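Local structure of epoxide hydrolase (3G02) at residues 24-29 against 74-79; 31-36 against 67-72; 37-42 against 270-275; 151-156 against 300-305. The protein probably hydrolyses epoxides to vicinal diols as an alpha/beta-hydrolase-fold enzyme, in a form obtained by directed evolution for enantioselectivity. The protein carries 9 engineered substitutions. All blocks are in the same frame, centred on the assembly; numbering follows the deposited sequence. Where two conformers were deposited one is given.

How the interactions relate
The first three interactions all hold helix 26-38, in turn at its start, its middle and its end; interaction 4 joins the alpha/beta hydrolase core to helix 292-304 and lies nearest the centre of the chain. Interaction 1 is partly buried and mixes a salt-bridge network with apolar packing. Interaction 2 is buried and largely apolar, with one water at its margin, whereas interaction 3, also buried, turns on a hydroxyl pair at a helix start. Interaction 4 is buried and has no hydrogen bond across it. They are physically continuous: P271 of interaction 3 packs on L32, V36 and W69 of interaction 2, while W75 of interaction 1 and W69 both reach S300 of interaction 4.

Interaction 1 (24-29 against 74-79); sequences IPDEQL and DWRPFE
R76, in the first turn of helix 75-82, carries most of the polar bonds of this contact. Beyond CB its CG stands anti to the carbonyl carbon, and a bend at chi2 (-63°) brings the tip to the start of helix 26-38. A water accepts from R76 NE at 2.7 Å and donates to D26 OD1. One face of the flat group is roofed by L29 CD1, 3.5 Å from R76 CZ and over the guanidinium centre. Both terminal nitrogens grip one carbonyl end-on, R76 NH1 2.9 Å and R76 NH2 2.8 Å from I24 O, which lies 6° out of the guanidinium plane. NH2 also makes a salt bridge, R76 NH2 to D26 OD1 2.8 Å, meeting that oxygen from above its carboxylate plane. NH1 bridges to E79 OE1, so two acids probably stabilise the positive charge. The other oxygen, E79 OE2, takes I24 N at 2.8 Å (169°) on its syn lone pair, and W75 NE1 from above the plane. Alongside this network I24 CG1 packs against the W75 indole, and L29 CD2 rests 3.6 Å from W75 CG. L29 and W75 continue onto L304, so the N-termini of helices 26-38 and 75-82 pack against helix 292-304.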
# COMPACT_ATOMS: atom_id res chain seq x y z
N ILE A 24 -24.70 8.39 -15.55
CA ILE A 24 -24.55 7.18 -14.75
C ILE A 24 -25.93 6.61 -14.44
O ILE A 24 -26.78 7.31 -13.89
CB ILE A 24 -23.77 7.46 -13.43
CG1 ILE A 24 -22.39 8.09 -13.71
CG2 ILE A 24 -23.65 6.19 -12.58
CD1 ILE A 24 -21.43 7.24 -14.55
N PRO A 25 -26.17 5.34 -14.82
CA PRO A 25 -27.46 4.71 -14.55
C PRO A 25 -27.81 4.71 -13.06
O PRO A 25 -26.92 4.55 -12.21
CB PRO A 25 -27.27 3.27 -15.04
CG PRO A 25 -26.19 3.37 -16.07
CD PRO A 25 -25.27 4.43 -15.55
N ASP A 26 -29.09 4.88 -12.75
CA ASP A 26 -29.59 4.87 -11.37
C ASP A 26 -29.16 3.61 -10.63
O ASP A 26 -28.81 3.67 -9.45
CB ASP A 26 -31.12 4.99 -11.34
CG ASP A 26 -31.60 6.41 -11.59
OD1 ASP A 26 -30.98 7.37 -11.07
OD2 ASP A 26 -32.63 6.57 -12.29
N GLU A 27 -29.20 2.47 -11.33
CA GLU A 27 -28.81 1.17 -10.77
C GLU A 27 -27.38 1.18 -10.24
O GLU A 27 -27.09 0.57 -9.22
CB GLU A 27 -28.99 0.06 -11.81
CG GLU A 27 -29.28 -1.31 -11.22
CD GLU A 27 -29.15 -2.45 -12.23
OE1 GLU A 27 -29.82 -2.40 -13.28
OE2 GLU A 27 -28.39 -3.40 -11.95
N GLN A 28 -26.49 1.90 -10.93
CA GLN A 28 -25.09 2.00 -10.53
C GLN A 28 -24.91 2.88 -9.29
O GLN A 28 -24.08 2.60 -8.43
CB GLN A 28 -24.22 2.49 -11.68
CG GLN A 28 -24.01 1.43 -12.76
CD GLN A 28 -23.22 1.92 -13.96
OE1 GLN A 28 -22.39 2.83 -13.84
NE2 GLN A 28 -23.47 1.33 -15.12
N LEU A 29 -25.71 3.95 -9.22
CA LEU A 29 -25.72 4.81 -8.04
C LEU A 29 -26.30 4.09 -6.83
O LEU A 29 -25.80 4.24 -5.72
CB LEU A 29 -26.50 6.10 -8.33
CG LEU A 29 -25.92 7.05 -9.39
CD1 LEU A 29 -26.79 8.28 -9.55
CD2 LEU A 29 -24.49 7.45 -9.04
N ASP A 74 -25.29 13.54 -3.26
CA ASP A 74 -26.10 13.33 -4.46
C ASP A 74 -25.21 13.50 -5.69
O ASP A 74 -24.64 14.57 -5.92
CB ASP A 74 -27.29 14.29 -4.49
CG ASP A 74 -28.25 14.03 -5.65
OD1 ASP A 74 -28.07 13.05 -6.42
OD2 ASP A 74 -29.21 14.83 -5.79
N TRP A 75 -25.09 12.43 -6.47
CA TRP A 75 -24.29 12.44 -7.68
C TRP A 75 -24.81 13.40 -8.76
O TRP A 75 -24.02 14.01 -9.49
CB TRP A 75 -24.21 11.01 -8.25
CG TRP A 75 -23.52 10.92 -9.58
CD1 TRP A 75 -24.12 10.80 -10.80
CD2 TRP A 75 -22.11 10.98 -9.82
NE1 TRP A 75 -23.17 10.76 -11.79
CE2 TRP A 75 -21.93 10.86 -11.22
CE3 TRP A 75 -20.98 11.10 -9.00
CZ2 TRP A 75 -20.66 10.87 -11.81
CZ3 TRP A 75 -19.72 11.11 -9.59
CH2 TRP A 75 -19.57 11.00 -10.98
N ARG A 76 -26.13 13.53 -8.85
CA ARG A 76 -26.75 14.24 -9.98
C ARG A 76 -26.33 15.71 -10.18
O ARG A 76 -26.03 16.10 -11.31
CB ARG A 76 -28.28 14.09 -9.98
CG ARG A 76 -28.78 12.66 -10.17
CD ARG A 76 -28.38 12.08 -11.52
NE ARG A 76 -28.87 10.71 -11.66
CZ ARG A 76 -28.29 9.76 -12.40
NH1 ARG A 76 -27.17 10.02 -13.07
NH2 ARG A 76 -28.82 8.55 -12.45
N PRO A 77 -26.32 16.54 -9.11
CA PRO A 77 -25.81 17.91 -9.28
C PRO A 77 -24.36 17.97 -9.76
O PRO A 77 -24.02 18.83 -10.58
CB PRO A 77 -25.93 18.50 -7.87
CG PRO A 77 -27.03 17.73 -7.23
CD PRO A 77 -26.81 16.32 -7.73
N PHE A 78 -23.51 17.08 -9.26
CA PHE A 78 -22.13 17.00 -9.73
C PHE A 78 -22.07 16.59 -11.20
O PHE A 78 -21.34 17.18 -11.99
CB PHE A 78 -21.33 16.03 -8.86
CG PHE A 78 -19.91 15.81 -9.33
CD1 PHE A 78 -19.01 16.87 -9.45
CD2 PHE A 78 -19.47 14.53 -9.63
CE1 PHE A 78 -17.70 16.65 -9.87
CE2 PHE A 78 -18.17 14.30 -10.05
CZ PHE A 78 -17.28 15.36 -10.17
N GLU A 79 -22.86 15.58 -11.56
CA GLU A 79 -22.97 15.13 -12.95
C GLU A 79 -23.41 16.27 -13.86
O GLU A 79 -22.88 16.44 -14.96
CB GLU A 79 -23.94 13.96 -13.04
CG GLU A 79 -24.03 13.31 -14.40
CD GLU A 79 -24.96 12.12 -14.38
OE1 GLU A 79 -26.19 12.33 -14.26
OE2 GLU A 79 -24.47 10.98 -14.47
O HOH W 1 -31.48 9.98 -11.58

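Interaction 2 (31-36 against 67-72); sequences DLKTLV and EKWLSE
Apolar packing forms most of this contact. V36 works with both branches: CG1, anti to the backbone N, lies 3.6 Å from L70 CG, the two side chains sliding past each other in opposite directions, while CG2 goes to the indole of W69. The L70 branch CD2 passes on to the other backbone, 3.5 Å from K33 O. L32 crosses the indole at about a right angle, its CD1 3.9 Å from W69 CZ2.

One CH-pi contact adds to this: V36 CG2 stands 3.9 Å from the centroid of the six-membered ring of W69 and 17° off the ring normal, so the methyl sits over the face, though shifted toward the rim.

These side chains fill the seam between helices 26-38 and 59-71, both in the epoxide hydrolase N-terminal region. The axes of the two short segments come within 9.7 Å and run 142° apart, an obliquely antiparallel pair. P271 touches L32, V36 and W69, so the first residue of helix 271-284 closes onto the same seam.

The polar contacts of K33 lie at the partly exposed side. In the conformer given, K33 is bent at chi2 (-61°) and chi4, which lays its aliphatic end along the W69 backbone with CE 3.3 Å from W69 O. Its ammonium donates to a water 2.8 Å from K33 NZ, and that water, also 2.8 Å from W69 O, probably donates to it; K33 NZ has a further, weak bond to F73 O. A separate, buried bond joins the indole nitrogen W69 NE1 to S300 OG of helix 292-304.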
# COMPACT_ATOMS: atom_id res chain seq x y z
N ASP A 31 -26.19 0.84 -6.48
CA ASP A 31 -25.16 -0.15 -6.16
C ASP A 31 -24.08 0.47 -5.28
O ASP A 31 -23.67 -0.12 -4.28
CB ASP A 31 -24.54 -0.74 -7.43
CG ASP A 31 -23.89 -2.10 -7.20
OD1 ASP A 31 -24.49 -2.93 -6.49
OD2 ASP A 31 -22.79 -2.34 -7.74
N LEU A 32 -23.65 1.68 -5.64
CA LEU A 32 -22.67 2.41 -4.84
C LEU A 32 -23.16 2.63 -3.40
O LEU A 32 -22.43 2.35 -2.46
CB LEU A 32 -22.29 3.74 -5.51
CG LEU A 32 -21.43 4.74 -4.72
CD1 LEU A 32 -20.13 4.12 -4.23
CD2 LEU A 32 -21.15 5.98 -5.55
N LYS A 33 -24.39 3.11 -3.23
CA LYS A 33 -24.90 3.37 -1.89
C LYS A 33 -25.07 2.08 -1.06
O LYS A 33 -24.82 2.08 0.14
CB LYS A 33 -26.19 4.20 -1.92
CG LYS A 33 -26.01 5.59 -2.54
CD LYS A 33 -25.01 6.47 -1.77
CE LYS A 33 -24.44 7.57 -2.66
NZ LYS A 33 -25.44 8.60 -3.04
N THR A 34 -25.48 0.99 -1.72
CA THR A 34 -25.55 -0.32 -1.07
C THR A 34 -24.17 -0.75 -0.56
O THR A 34 -24.04 -1.19 0.58
CB THR A 34 -26.13 -1.39 -2.02
OG1 THR A 34 -27.51 -1.09 -2.26
CG2 THR A 34 -26.02 -2.79 -1.42
N LEU A 35 -23.15 -0.59 -1.40
CA LEU A 35 -21.80 -1.01 -1.01
C LEU A 35 -21.17 -0.08 0.02
O LEU A 35 -20.39 -0.53 0.85
CB LEU A 35 -20.91 -1.20 -2.24
CG LEU A 35 -21.39 -2.23 -3.28
CD1 LEU A 35 -20.36 -2.39 -4.38
CD2 LEU A 35 -21.73 -3.58 -2.66
N VAL A 36 -21.52 1.21 -0.01
CA VAL A 36 -21.10 2.13 1.05
C VAL A 36 -21.71 1.68 2.39
O VAL A 36 -21.01 1.60 3.40
CB VAL A 36 -21.48 3.60 0.75
CG1 VAL A 36 -21.22 4.49 1.97
CG2 VAL A 36 -20.69 4.13 -0.45
N GLU A 67 -21.03 8.35 6.55
CA GLU A 67 -22.38 8.84 6.84
C GLU A 67 -22.83 9.91 5.84
O GLU A 67 -23.96 9.87 5.35
CB GLU A 67 -22.47 9.36 8.27
CG GLU A 67 -23.29 8.46 9.18
CD GLU A 67 -24.72 8.27 8.68
OE1 GLU A 67 -25.06 7.13 8.30
OE2 GLU A 67 -25.49 9.25 8.65
N LYS A 68 -21.94 10.85 5.55
CA LYS A 68 -22.19 11.89 4.55
C LYS A 68 -22.48 11.29 3.17
O LYS A 68 -23.41 11.70 2.48
CB LYS A 68 -21.02 12.87 4.46
CG LYS A 68 -20.95 13.87 5.61
CD LYS A 68 -19.81 14.86 5.44
CE LYS A 68 -19.82 15.91 6.54
NZ LYS A 68 -18.62 16.80 6.46
N TRP A 69 -21.69 10.29 2.79
CA TRP A 69 -21.84 9.63 1.50
C TRP A 69 -23.21 8.95 1.39
O TRP A 69 -23.82 8.93 0.31
CB TRP A 69 -20.74 8.59 1.32
CG TRP A 69 -20.27 8.39 -0.08
CD1 TRP A 69 -20.82 8.90 -1.22
CD2 TRP A 69 -19.14 7.61 -0.49
NE1 TRP A 69 -20.10 8.49 -2.32
CE2 TRP A 69 -19.07 7.69 -1.89
CE3 TRP A 69 -18.19 6.85 0.20
CZ2 TRP A 69 -18.07 7.04 -2.62
CZ3 TRP A 69 -17.21 6.20 -0.52
CH2 TRP A 69 -17.15 6.30 -1.91
N LEU A 70 -23.69 8.41 2.50
CA LEU A 70 -24.98 7.72 2.53
C LEU A 70 -26.19 8.65 2.59
O LEU A 70 -27.17 8.44 1.87
CB LEU A 70 -25.03 6.76 3.72
CG LEU A 70 -24.31 5.42 3.62
CD1 LEU A 70 -24.24 4.77 5.00
CD2 LEU A 70 -24.99 4.50 2.61
N SER A 71 -26.10 9.68 3.43
CA SER A 71 -27.26 10.50 3.81
C SER A 71 -27.31 11.91 3.21
O SER A 71 -28.37 12.56 3.22
CB SER A 71 -27.36 10.58 5.34
OG SER A 71 -27.46 9.30 5.92
N GLU A 72 -26.18 12.39 2.71
CA GLU A 72 -26.10 13.75 2.14
C GLU A 72 -25.73 13.80 0.66
O GLU A 72 -26.26 14.64 -0.08
CB GLU A 72 -25.14 14.62 2.97
CG GLU A 72 -25.62 14.90 4.40
CD GLU A 72 -24.59 15.61 5.27
OE1 GLU A 72 -24.75 15.57 6.51
OE2 GLU A 72 -23.62 16.19 4.73
O HOH W 2 -26.40 9.51 -0.62

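Interaction 3 (37-42 against 270-275); sequences RLSKIA and SPIALL
The backbones come closest where one helix ends and another begins: S39, the first residue beyond helix 26-38 to leave helical angles (psi 139°), has its CA 6.4 Å from that of I272, in the first turn of helix 271-284. The motif is an N-cap. S270 holds the position just before the helix, its OG anti to its own backbone N (chi1 163°), which turns the hydroxyl back over the helix start to accept from I272 N at 3.1 Å from S270 OG. That bond is bent, with an N-H...O angle of 137°. The capping hydroxyl then spends its own proton across the contact, S270 OG donating to S39 OG at only 2.6 Å. In the conformer given, S39 OG stands beside its backbone N and hydrogen-bonds to L35 O, one turn back in helix 26-38. A short relay runs from the amide of one helix start through two hydroxyls to a carbonyl at another helix end, and both buried serines have partners on two sides.

Carbon packing flanks this relay. S39 CB lies 3.6 Å from I272 CG1, while the P271 ring brings its CD to 3.9 Å from S39 OG. P271 also packs on L32, L35 and V36, holding the helix start to the flank of helix 26-38. The dimer interface adjoins: K40 makes backbone hydrogen bonds to the second subunit, and A42 N is hydrogen-bonded to H265 ND1 of that subunit. K40 O, in contrast, is buried without a polar partner, with the methyl I272 CG2 4.0 Å from K40 O.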
# COMPACT_ATOMS: atom_id res chain seq x y z
N ARG A 37 -23.00 1.36 2.37
CA ARG A 37 -23.70 0.90 3.57
C ARG A 37 -23.13 -0.43 4.09
O ARG A 37 -22.93 -0.58 5.30
CB ARG A 37 -25.20 0.76 3.30
CG ARG A 37 -26.03 0.58 4.57
CD ARG A 37 -27.50 0.33 4.26
NE ARG A 37 -27.73 -1.02 3.76
CZ ARG A 37 -28.01 -1.32 2.49
NH1 ARG A 37 -28.12 -0.37 1.58
NH2 ARG A 37 -28.20 -2.59 2.14
N LEU A 38 -22.86 -1.37 3.19
CA LEU A 38 -22.36 -2.69 3.56
C LEU A 38 -20.92 -2.70 4.08
O LEU A 38 -20.54 -3.57 4.86
CB LEU A 38 -22.48 -3.67 2.39
CG LEU A 38 -23.87 -4.19 2.02
CD1 LEU A 38 -23.77 -4.94 0.71
CD2 LEU A 38 -24.46 -5.07 3.12
N SER A 39 -20.14 -1.72 3.62
CA SER A 39 -18.72 -1.60 3.99
C SER A 39 -18.51 -1.43 5.48
O SER A 39 -19.24 -0.69 6.15
CB SER A 39 -18.09 -0.42 3.25
OG SER A 39 -18.07 -0.62 1.85
N LYS A 40 -17.50 -2.11 6.01
CA LYS A 40 -17.13 -1.97 7.41
C LYS A 40 -16.02 -0.93 7.56
O LYS A 40 -15.40 -0.52 6.58
CB LYS A 40 -16.65 -3.32 7.97
CG LYS A 40 -17.59 -4.50 7.75
CD LYS A 40 -18.86 -4.38 8.58
CE LYS A 40 -19.64 -5.69 8.60
NZ LYS A 40 -21.04 -5.50 9.07
N ILE A 41 -15.80 -0.48 8.79
CA ILE A 41 -14.61 0.30 9.10
C ILE A 41 -13.82 -0.47 10.15
O ILE A 41 -14.38 -1.30 10.88
CB ILE A 41 -14.90 1.74 9.57
CG1 ILE A 41 -15.77 1.73 10.84
CG2 ILE A 41 -15.55 2.55 8.45
CD1 ILE A 41 -15.48 2.86 11.78
N ALA A 42 -12.53 -0.19 10.22
CA ALA A 42 -11.65 -0.83 11.18
C ALA A 42 -12.13 -0.56 12.61
O ALA A 42 -12.78 0.45 12.87
CB ALA A 42 -10.23 -0.33 11.00
N SER A 270 -14.42 -2.31 -2.41
CA SER A 270 -15.33 -1.52 -1.58
C SER A 270 -15.09 -0.04 -1.82
O SER A 270 -13.94 0.40 -1.90
CB SER A 270 -15.12 -1.83 -0.10
OG SER A 270 -15.69 -0.82 0.73
N PRO A 271 -16.17 0.75 -1.93
CA PRO A 271 -16.01 2.19 -2.11
C PRO A 271 -15.35 2.87 -0.91
O PRO A 271 -14.73 3.92 -1.06
CB PRO A 271 -17.45 2.69 -2.31
CG PRO A 271 -18.30 1.64 -1.66
CD PRO A 271 -17.60 0.35 -1.91
N ILE A 272 -15.48 2.27 0.27
CA ILE A 272 -14.85 2.78 1.48
C ILE A 272 -13.33 2.55 1.45
O ILE A 272 -12.56 3.41 1.92
CB ILE A 272 -15.53 2.23 2.75
CG1 ILE A 272 -16.89 2.92 2.94
CG2 ILE A 272 -14.64 2.37 3.99
CD1 ILE A 272 -16.85 4.41 3.21
N ALA A 273 -12.89 1.42 0.90
CA ALA A 273 -11.46 1.19 0.66
C ALA A 273 -10.90 2.28 -0.25
O ALA A 273 -9.87 2.89 0.06
CB ALA A 273 -11.22 -0.18 0.05
N LEU A 274 -11.60 2.55 -1.35
CA LEU A 274 -11.16 3.58 -2.27
C LEU A 274 -11.13 4.96 -1.59
O LEU A 274 -10.17 5.72 -1.76
CB LEU A 274 -12.06 3.59 -3.51
CG LEU A 274 -11.63 4.51 -4.65
CD1 LEU A 274 -10.39 3.98 -5.35
CD2 LEU A 274 -12.78 4.65 -5.63
N LEU A 275 -12.17 5.27 -0.83
CA LEU A 275 -12.25 6.56 -0.13
C LEU A 275 -11.09 6.75 0.85
O LEU A 275 -10.52 7.84 0.93
CB LEU A 275 -13.59 6.71 0.59
CG LEU A 275 -13.81 7.95 1.48
CD1 LEU A 275 -13.80 9.24 0.68
CD2 LEU A 275 -15.12 7.82 2.23

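Interaction 4 (151-156 against 300-305); sequences PGYTFS and SLYWLT
L301, the first residue of helix 292-304 to touch the loop, leaves the helix with CG anti to its backbone N (chi1 174°) and divides its apolar end between two residues. Its CG lies 3.8 Å from T154 CG2, while CD1 meets the far end of the F155 ring, 3.7 Å from L301 CD1 to F155 CZ, the two side chains crossing at about a right angle. Y302 comes next. Its hydroxyl slips in at the edge of the Y153 ring, in the ring plane, with Y302 OH 3.2 Å from Y153 CE2; the two tyrosines lie side by side and point the same way. The bond that satisfies Y302 OH goes to G120 O.

The loop follows a strand of the alpha/beta hydrolase sheet, whereas helix 292-304 belongs to the insertion between strands 209-214 and 340-345, the place of the cap in this fold. Here cap meets core beside the predicted catalytic residues: the Y153 side chain is about 5 Å from that of Y315 and about 6 Å from that of D193.

Farther along, T305 donates from OG1 to L301 O, 2.7 Å away, on a lone pair in the carbonyl plane, and OG1 also bonds to S307 OG. These bonds probably help to fix T305 OG1, which lies 3.4 Å from T154 CA, at the second position of a type II' turn running from Y153 to S156. The methyl T305 CG2 rests 3.6 Å from F155 CE1.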
# COMPACT_ATOMS: atom_id res chain seq x y z
N PRO A 151 -5.29 7.92 -20.69
CA PRO A 151 -5.61 6.49 -20.71
C PRO A 151 -5.74 5.91 -19.30
O PRO A 151 -4.87 6.14 -18.45
CB PRO A 151 -4.42 5.89 -21.45
CG PRO A 151 -4.05 6.96 -22.44
CD PRO A 151 -4.27 8.27 -21.69
N GLY A 152 -6.83 5.18 -19.07
CA GLY A 152 -7.07 4.54 -17.78
C GLY A 152 -7.84 5.36 -16.75
O GLY A 152 -8.16 4.84 -15.68
N TYR A 153 -8.14 6.62 -17.06
CA TYR A 153 -8.86 7.47 -16.12
C TYR A 153 -10.27 7.82 -16.57
O TYR A 153 -10.48 8.20 -17.73
CB TYR A 153 -8.14 8.80 -15.91
CG TYR A 153 -6.80 8.77 -15.22
CD1 TYR A 153 -5.63 8.52 -15.94
CD2 TYR A 153 -6.69 9.08 -13.86
CE1 TYR A 153 -4.38 8.55 -15.32
CE2 TYR A 153 -5.45 9.11 -13.23
CZ TYR A 153 -4.30 8.84 -13.96
OH TYR A 153 -3.06 8.88 -13.35
N THR A 154 -11.20 7.75 -15.63
CA THR A 154 -12.60 8.15 -15.80
C THR A 154 -13.21 7.65 -17.12
O THR A 154 -13.30 6.43 -17.32
CB THR A 154 -12.85 9.68 -15.52
OG1 THR A 154 -12.34 10.49 -16.58
CG2 THR A 154 -12.18 10.10 -14.20
N PHE A 155 -13.58 8.56 -18.01
CA PHE A 155 -14.32 8.18 -19.21
C PHE A 155 -13.44 7.78 -20.39
O PHE A 155 -13.95 7.42 -21.46
CB PHE A 155 -15.36 9.26 -19.55
CG PHE A 155 -16.22 9.61 -18.38
CD1 PHE A 155 -17.17 8.70 -17.92
CD2 PHE A 155 -16.04 10.81 -17.70
CE1 PHE A 155 -17.95 8.99 -16.82
CE2 PHE A 155 -16.83 11.11 -16.58
CZ PHE A 155 -17.78 10.20 -16.14
N SER A 156 -12.13 7.83 -20.20
CA SER A 156 -11.20 7.21 -21.14
C SER A 156 -11.06 5.72 -20.83
O SER A 156 -11.02 5.33 -19.66
CB SER A 156 -9.83 7.89 -21.12
OG SER A 156 -9.87 9.11 -21.83
N SER A 300 -16.21 9.19 -5.88
CA SER A 300 -17.35 8.59 -6.58
C SER A 300 -17.09 8.49 -8.08
O SER A 300 -17.40 7.48 -8.70
CB SER A 300 -18.64 9.37 -6.32
OG SER A 300 -18.96 9.34 -4.94
N LEU A 301 -16.50 9.55 -8.65
CA LEU A 301 -16.13 9.56 -10.06
C LEU A 301 -15.17 8.41 -10.39
O LEU A 301 -15.38 7.69 -11.37
CB LEU A 301 -15.51 10.91 -10.43
CG LEU A 301 -14.92 11.08 -11.83
CD1 LEU A 301 -15.98 10.90 -12.93
CD2 LEU A 301 -14.24 12.44 -11.94
N TYR A 302 -14.14 8.25 -9.57
CA TYR A 302 -13.21 7.12 -9.74
C TYR A 302 -13.92 5.78 -9.60
O TYR A 302 -13.67 4.85 -10.38
CB TYR A 302 -12.08 7.21 -8.72
CG TYR A 302 -10.81 7.86 -9.24
CD1 TYR A 302 -10.85 9.09 -9.89
CD2 TYR A 302 -9.57 7.23 -9.08
CE1 TYR A 302 -9.68 9.69 -10.37
CE2 TYR A 302 -8.41 7.82 -9.54
CZ TYR A 302 -8.47 9.05 -10.18
OH TYR A 302 -7.31 9.62 -10.64
N TRP A 303 -14.80 5.67 -8.60
CA TRP A 303 -15.51 4.41 -8.34
C TRP A 303 -16.37 4.00 -9.53
O TRP A 303 -16.29 2.86 -10.01
CB TRP A 303 -16.38 4.52 -7.09
CG TRP A 303 -17.19 3.28 -6.86
CD1 TRP A 303 -18.50 3.07 -7.22
CD2 TRP A 303 -16.75 2.06 -6.26
NE1 TRP A 303 -18.90 1.81 -6.87
CE2 TRP A 303 -17.84 1.16 -6.27
CE3 TRP A 303 -15.53 1.63 -5.70
CZ2 TRP A 303 -17.76 -0.13 -5.75
CZ3 TRP A 303 -15.45 0.34 -5.19
CH2 TRP A 303 -16.55 -0.52 -5.21
N LEU A 304 -17.17 4.95 -10.00
CA LEU A 304 -18.17 4.69 -11.04
C LEU A 304 -17.57 4.43 -12.42
O LEU A 304 -18.26 3.95 -13.32
CB LEU A 304 -19.19 5.83 -11.09
CG LEU A 304 -20.05 6.00 -9.83
CD1 LEU A 304 -20.72 7.37 -9.81
CD2 LEU A 304 -21.09 4.88 -9.74
N THR A 305 -16.28 4.75 -12.59
CA THR A 305 -15.59 4.55 -13.85
C THR A 305 -14.48 3.50 -13.75
O THR A 305 -13.72 3.30 -14.70
CB THR A 305 -14.97 5.87 -14.35
OG1 THR A 305 -14.09 6.39 -13.34
CG2 THR A 305 -16.06 6.90 -14.66